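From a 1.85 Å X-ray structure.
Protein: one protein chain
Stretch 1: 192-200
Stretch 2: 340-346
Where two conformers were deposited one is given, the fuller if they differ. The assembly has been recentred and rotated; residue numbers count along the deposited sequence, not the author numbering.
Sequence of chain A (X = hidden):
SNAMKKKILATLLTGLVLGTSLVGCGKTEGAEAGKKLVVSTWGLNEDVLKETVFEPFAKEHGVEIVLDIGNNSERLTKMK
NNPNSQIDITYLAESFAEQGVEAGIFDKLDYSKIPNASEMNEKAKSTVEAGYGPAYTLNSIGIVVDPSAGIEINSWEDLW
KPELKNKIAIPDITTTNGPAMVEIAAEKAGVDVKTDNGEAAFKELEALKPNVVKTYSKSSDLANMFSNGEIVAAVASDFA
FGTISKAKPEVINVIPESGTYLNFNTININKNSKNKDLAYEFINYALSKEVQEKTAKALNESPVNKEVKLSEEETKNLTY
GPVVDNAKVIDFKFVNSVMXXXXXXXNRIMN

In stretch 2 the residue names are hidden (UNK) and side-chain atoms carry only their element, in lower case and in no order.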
# COMPACT_ATOMS: atom_id res chain seq x y z
N ASP A 192 19.07 8.96 6.39
CA ASP A 192 17.63 8.77 6.57
C ASP A 192 16.88 10.05 6.20
O ASP A 192 17.37 11.13 6.48
CB ASP A 192 17.30 8.45 8.02
CG ASP A 192 15.85 8.05 8.21
OD1 ASP A 192 15.48 6.92 7.79
OD2 ASP A 192 15.08 8.83 8.79
N VAL A 193 15.69 9.94 5.62
CA VAL A 193 14.97 11.17 5.22
C VAL A 193 14.60 12.05 6.42
O VAL A 193 14.38 13.24 6.25
CB VAL A 193 13.73 10.86 4.37
CG1 VAL A 193 14.13 10.14 3.08
CG2 VAL A 193 12.71 10.05 5.18
N LYS A 194 14.53 11.49 7.63
CA LYS A 194 14.20 12.32 8.79
C LYS A 194 15.38 13.17 9.24
O LYS A 194 15.22 14.11 10.02
CB LYS A 194 13.67 11.49 9.96
CG LYS A 194 12.33 10.84 9.69
CD LYS A 194 11.81 10.09 10.89
CE LYS A 194 10.40 9.58 10.65
NZ LYS A 194 9.83 8.88 11.85
N THR A 195 16.58 12.86 8.76
CA THR A 195 17.76 13.63 9.11
C THR A 195 17.90 14.91 8.29
O THR A 195 18.27 15.96 8.81
CB THR A 195 19.03 12.77 8.91
OG1 THR A 195 18.98 11.66 9.82
CG2 THR A 195 20.30 13.58 9.16
N ASP A 196 17.60 14.81 6.99
CA ASP A 196 17.76 15.95 6.10
C ASP A 196 16.54 16.23 5.20
O ASP A 196 16.67 16.87 4.15
CB ASP A 196 18.99 15.73 5.22
CG ASP A 196 18.80 14.58 4.21
OD1 ASP A 196 17.79 13.83 4.27
OD2 ASP A 196 19.70 14.40 3.35
N ASN A 197 15.39 15.73 5.63
CA ASN A 197 14.14 15.91 4.90
C ASN A 197 14.18 15.33 3.48
O ASN A 197 13.32 15.65 2.65
CB ASN A 197 13.73 17.39 4.94
CG ASN A 197 13.43 17.86 6.36
OD1 ASN A 197 12.82 17.12 7.14
ND2 ASN A 197 13.85 19.08 6.71
N GLY A 198 15.16 14.45 3.22
CA GLY A 198 15.32 13.78 1.93
C GLY A 198 16.25 14.42 0.91
O GLY A 198 16.33 13.97 -0.24
N GLU A 199 16.97 15.47 1.30
CA GLU A 199 17.86 16.13 0.34
C GLU A 199 18.88 15.18 -0.29
O GLU A 199 19.08 15.19 -1.51
CB GLU A 199 18.52 17.35 0.98
CG GLU A 199 17.50 18.42 1.36
CD GLU A 199 16.75 18.97 0.17
OE1 GLU A 199 17.43 19.39 -0.79
OE2 GLU A 199 15.50 19.02 0.20
N ALA A 200 19.51 14.33 0.51
CA ALA A 200 20.49 13.38 -0.02
C ALA A 200 19.81 12.35 -0.92
O ALA A 200 20.36 11.95 -1.93
CB ALA A 200 21.26 12.68 1.12
N UNK A 340 4.74 18.05 -0.09
CA UNK A 340 4.75 19.15 -1.06
C UNK A 340 6.19 19.41 -1.53
O UNK A 340 6.45 19.60 -2.72
o UNK A 340 2.04 21.18 0.38
c UNK A 340 2.61 20.31 -0.30
o UNK A 340 1.98 19.36 -0.84
c UNK A 340 4.12 20.43 -0.49
N UNK A 341 7.12 19.38 -0.59
CA UNK A 341 8.53 19.58 -0.90
C UNK A 341 9.02 18.45 -1.80
O UNK A 341 9.69 18.69 -2.81
c UNK A 341 11.59 19.91 1.55
o UNK A 341 10.98 20.13 2.59
c UNK A 341 9.35 19.61 0.39
n UNK A 341 12.92 19.76 1.52
c UNK A 341 10.85 19.81 0.21
N UNK A 342 8.66 17.22 -1.45
CA UNK A 342 9.07 16.03 -2.22
C UNK A 342 8.55 16.06 -3.65
O UNK A 342 9.30 15.80 -4.59
c UNK A 342 8.64 14.76 -1.50
c UNK A 342 10.55 13.23 1.35
n UNK A 342 11.06 14.50 1.30
c UNK A 342 9.24 10.84 0.97
c UNK A 342 9.59 13.12 0.31
c UNK A 342 10.43 15.20 0.30
c UNK A 342 9.55 14.38 -0.37
c UNK A 342 10.86 12.17 2.18
c UNK A 342 10.19 10.98 1.99
c UNK A 342 8.93 11.90 0.14
N UNK A 343 7.27 16.37 -3.81
CA UNK A 343 6.69 16.47 -5.14
C UNK A 343 7.41 17.55 -5.97
O UNK A 343 7.74 17.32 -7.12
c UNK A 343 5.19 16.76 -5.04
c UNK A 343 4.47 15.56 -4.44
c UNK A 343 4.63 17.11 -6.40
N UNK A 344 7.65 18.72 -5.37
CA UNK A 344 8.36 19.78 -6.07
C UNK A 344 9.75 19.31 -6.51
O UNK A 344 10.12 19.45 -7.68
o UNK A 344 6.18 21.44 -5.68
c UNK A 344 8.49 21.04 -5.19
c UNK A 344 7.18 21.79 -5.05
n UNK A 344 7.19 22.84 -4.24
N UNK A 345 10.50 18.75 -5.58
CA UNK A 345 11.86 18.24 -5.87
C UNK A 345 11.85 17.16 -6.95
O UNK A 345 12.70 17.17 -7.85
n UNK A 345 13.24 18.22 -2.39
o UNK A 345 13.29 19.80 -3.99
c UNK A 345 13.03 18.65 -3.64
c UNK A 345 12.48 17.62 -4.62
N UNK A 346 10.91 16.24 -6.84
CA UNK A 346 10.79 15.12 -7.78
C UNK A 346 10.53 15.62 -9.19
O UNK A 346 11.23 15.24 -10.13
c UNK A 346 10.40 8.93 -8.05
c UNK A 346 10.60 11.07 -6.93
c UNK A 346 8.72 12.95 -9.41
c UNK A 346 9.41 10.85 -9.02
c UNK A 346 9.67 9.48 -9.08
c UNK A 346 9.43 13.00 -8.23
c UNK A 346 10.87 9.71 -6.98
c UNK A 346 9.64 14.21 -7.36
c UNK A 346 9.87 11.66 -7.96
n UNK A 346 8.72 11.66 -9.89

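Position 340 carries four side-chain atoms: two carbons in sequence, the second bearing two oxygens. The side chain is out of reach of stretch 1, so its atoms alone identify it. A carboxylate one carbon removed from CB is too long; here the carboxylate sits directly on CB, and the residue is Asp 340. Its backbone O accepts from the N of position 344 at 3.0 Å, an ordinary helical bond.

At position 341 there are five side-chain atoms, three carbons in a chain, the last carrying one oxygen and one nitrogen. Of the two terminal atoms, the one lying 3.0 Å from Glu 199 OE2 is the nitrogen, as a carboxylate partner requires of a donor. The same nitrogen lies 4.2 Å from Asn 197 CB, a looser approach. That is the amide of a glutamine, one carbon longer than an asparagine. In Gln 341 chi1 and chi2 are both t, so the chain is extended, and its CA-to-CB bond points toward stretch 1. The hydrogen bond from NE2 to Glu 199 OE2 has an N-H...O angle of 131°, noticeably bent.

Position 342 has ten side-chain atoms: one carbon, then fused five- and six-membered rings holding eight carbons and one nitrogen. The ring nitrogen lies 2.9 Å from Asn 197 O, and a carbon of the six-membered ring lies 3.8 Å from Val 193 CB. Only the indole of tryptophan fits. CA-to-CB points sideways, yet the end of Trp 342 comes nearer to stretch 1. Its NE1 donates to the backbone O of Asn 197 at 167°, nearly straight, with the acceptor at the ring edge near the ring plane, where an indole N-H points. Also at the edge, CZ2 meets Val 193 CB in an apolar contact.

Position 343 shows three carbons, one bearing the other two. It is out of reach of stretch 1, and the branching gives Val 343.

The four side-chain atoms at position 344 are two carbons, the second with one oxygen and one nitrogen. They make no contact with stretch 1. This is the short amide, Asn 344.

Position 345 repeats that composition, but CA-to-CB points toward stretch 1 and the nitrogen lies 3.5 Å from Glu 199 OE2. The residue is Asn 345; this approach of ND2 is a close contact rather than a hydrogen bond.

At position 346, one carbon leads again to fused rings with eight carbons and one nitrogen, out of reach of stretch 1. This is Trp 346. Its chi1 is t, whereas that of Trp 342 is m.

The contact buries 234 Å², both sides summed, and Trp 342 contributes 63 Å². The type I' turn from Asp 196 to Glu 199 presents the Asn 197 carbonyl to the indole. Gly 198 has phi/psi of 93/7°; an ideal CB there would sit 3.0 Å from Trp 342 NE1 and jam against the preceding carbonyl O, so the missing side chain leaves the indole room. Glu 199 then reaches the amide of Gln 341, adding a second, more exposed polar link.

Stretch 2 340-346: DQWVNNW
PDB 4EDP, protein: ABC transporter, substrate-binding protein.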